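Local coordinates for Cag pathogenicity island protein (Cag10) (Helicobacter pylori 26695, PDB 6IQT) that is a VirB8 homologue encoded in the Cag pathogenicity island and probably serves as an inner-membrane component of the type IV secretion system, at residues K37-L42 / A86-S91. Numbering follows the deposited sequence.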
loop_
_atom_site.group_PDB
_atom_site.type_symbol
_atom_site.label_atom_id
_atom_site.label_comp_id
_atom_site.label_asym_id
_atom_site.label_seq_id
_atom_site.Cartn_x
_atom_site.Cartn_y
_atom_site.Cartn_z
ATOM N N LYS A 37 -1.988 0.170 -17.402
ATOM C CA LYS A 37 -1.540 -1.143 -17.861
ATOM C C LYS A 37 -0.907 -1.935 -16.720
ATOM O O LYS A 37 -1.165 -3.135 -16.562
ATOM C CB LYS A 37 -0.557 -0.972 -19.019
ATOM C CG LYS A 37 -0.227 -2.285 -19.783
ATOM C CD LYS A 37 -1.492 -3.113 -20.002
ATOM C CE LYS A 37 -1.302 -4.177 -21.088
ATOM N NZ LYS A 37 -2.557 -4.939 -21.345
ATOM N N PHE A 38 -0.094 -1.267 -15.901
ATOM C CA PHE A 38 0.545 -1.902 -14.755
ATOM C C PHE A 38 -0.484 -2.417 -13.760
ATOM O O PHE A 38 -0.376 -3.549 -13.269
ATOM C CB PHE A 38 1.492 -0.894 -14.089
ATOM C CG PHE A 38 2.094 -1.370 -12.796
ATOM C CD1 PHE A 38 3.199 -2.210 -12.796
ATOM C CD2 PHE A 38 1.567 -0.962 -11.577
ATOM C CE1 PHE A 38 3.776 -2.639 -11.603
ATOM C CE2 PHE A 38 2.129 -1.398 -10.377
ATOM C CZ PHE A 38 3.242 -2.237 -10.394
ATOM N N VAL A 39 -1.496 -1.600 -13.453
ATOM C CA VAL A 39 -2.550 -2.016 -12.524
ATOM C C VAL A 39 -3.279 -3.237 -13.062
ATOM O O VAL A 39 -3.561 -4.193 -12.323
ATOM C CB VAL A 39 -3.531 -0.853 -12.270
ATOM C CG1 VAL A 39 -4.857 -1.373 -11.723
ATOM C CG2 VAL A 39 -2.899 0.187 -11.313
ATOM N N SER A 40 -3.632 -3.198 -14.350
ATOM C CA SER A 40 -4.283 -4.334 -14.994
ATOM C C SER A 40 -3.426 -5.601 -14.907
ATOM O O SER A 40 -3.933 -6.680 -14.579
ATOM C CB SER A 40 -4.583 -3.979 -16.451
ATOM O OG SER A 40 -5.231 -5.057 -17.089
ATOM N N LEU A 41 -2.117 -5.486 -15.172
ATOM C CA LEU A 41 -1.244 -6.656 -15.136
ATOM C C LEU A 41 -1.067 -7.187 -13.714
ATOM O O LEU A 41 -1.044 -8.405 -13.499
ATOM C CB LEU A 41 0.121 -6.311 -15.739
ATOM C CG LEU A 41 0.181 -6.035 -17.249
ATOM C CD1 LEU A 41 1.513 -5.365 -17.534
ATOM C CD2 LEU A 41 0.032 -7.327 -18.044
ATOM N N LEU A 42 -0.926 -6.291 -12.734
ATOM C CA LEU A 42 -0.600 -6.689 -11.371
ATOM C C LEU A 42 -1.817 -7.206 -10.605
ATOM O O LEU A 42 -1.733 -8.235 -9.919
ATOM C CB LEU A 42 0.028 -5.511 -10.626
ATOM C CG LEU A 42 0.442 -5.793 -9.185
ATOM C CD1 LEU A 42 1.512 -6.891 -9.104
ATOM C CD2 LEU A 42 0.921 -4.530 -8.520
ATOM N N ALA A 86 -10.289 -12.040 -12.818
ATOM C CA ALA A 86 -10.244 -10.759 -12.110
ATOM C C ALA A 86 -9.910 -9.628 -13.079
ATOM O O ALA A 86 -8.955 -9.734 -13.851
ATOM C CB ALA A 86 -9.209 -10.793 -10.968
ATOM N N GLU A 87 -10.687 -8.548 -13.036
ATOM C CA GLU A 87 -10.449 -7.379 -13.878
ATOM C C GLU A 87 -10.281 -6.163 -12.983
ATOM O O GLU A 87 -11.174 -5.860 -12.182
ATOM C CB GLU A 87 -11.595 -7.167 -14.865
ATOM C CG GLU A 87 -11.575 -5.832 -15.599
ATOM C CD GLU A 87 -12.721 -5.701 -16.601
ATOM O OE1 GLU A 87 -13.448 -6.696 -16.819
ATOM O OE2 GLU A 87 -12.883 -4.606 -17.178
ATOM N N ALA A 88 -9.147 -5.466 -13.140
ATOM C CA ALA A 88 -8.733 -4.345 -12.295
ATOM C C ALA A 88 -8.687 -3.060 -13.119
ATOM O O ALA A 88 -8.008 -3.009 -14.152
ATOM C CB ALA A 88 -7.362 -4.623 -11.686
ATOM N N ILE A 89 -9.402 -2.027 -12.665
ATOM C CA ILE A 89 -9.489 -0.735 -13.347
ATOM C C ILE A 89 -9.098 0.367 -12.364
ATOM O O ILE A 89 -9.380 0.264 -11.169
ATOM C CB ILE A 89 -10.913 -0.472 -13.899
ATOM C CG1 ILE A 89 -11.881 -0.135 -12.756
ATOM C CG2 ILE A 89 -11.414 -1.658 -14.744
ATOM C CD1 ILE A 89 -13.356 -0.288 -13.085
ATOM N N ILE A 90 -8.478 1.434 -12.861
ATOM C CA ILE A 90 -8.304 2.628 -12.034
ATOM C C ILE A 90 -9.638 3.370 -12.013
ATOM O O ILE A 90 -10.194 3.695 -13.062
ATOM C CB ILE A 90 -7.163 3.515 -12.558
ATOM C CG1 ILE A 90 -5.822 2.777 -12.407
ATOM C CG2 ILE A 90 -7.137 4.880 -11.824
ATOM C CD1 ILE A 90 -4.603 3.500 -13.061
ATOM N N SER A 91 -10.183 3.592 -10.822
ATOM C CA SER A 91 -11.552 4.082 -10.709
ATOM C C SER A 91 -11.629 5.509 -10.187
ATOM O O SER A 91 -12.711 5.972 -9.811
ATOM C CB SER A 91 -12.370 3.138 -9.817
ATOM O OG SER A 91 -11.747 2.953 -8.563
HETATM O O HOH W 1 -7.210 -6.294 -15.518
#
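With CG1 anti to the backbone N (chi1 160°), Val39 turns that methyl to Ala88 and CG2 to Ile90. CG2 lies anti to the carbonyl carbon. In Ile90, CG1 sits beside the backbone N (chi1 -66°) and the chain then extends, which brings CG1 and CD1 close to the helix although the side chain leaves the backbone alongside the helix. CG1 of Val39 is 4.1 Å from CB of Ala88. CG2 of Val39 reaches CG1 of Ile90 at the same 4.1 Å, and the two side chains meet at a slant. The Ala88 methyl points at the helix backbone and lies 3.9 Å from Val39 O. Having only this methyl, Ala88 lets the helix come near: the CA atoms of Ser40 and Ala88 are 5.2 Å apart. The axes of helix 37-42 and strand 86-90 approach to 7.2 Å and run roughly antiparallel, at 156°.

Ser40 takes part through water. Its OG is hydrogen-bonded to a water at 2.8 Å, and the same water accepts the Ala88 N-H, with Ala88 N 3.2 Å from the oxygen. The contact packs helix 30-43 on strand 84-98, an outer strand of the four-stranded antiparallel sheet within this chain. Phe109 and Ile111 of the neighbouring strand 105-117 also touch Val39. Helices packed on a curved antiparallel sheet fit the NTF2-like fold of the periplasmic VirB8 domain. The contacts between side chains are apolar, and the single water bridge gives the Ala88 N-H a partner that the helix does not supply directly.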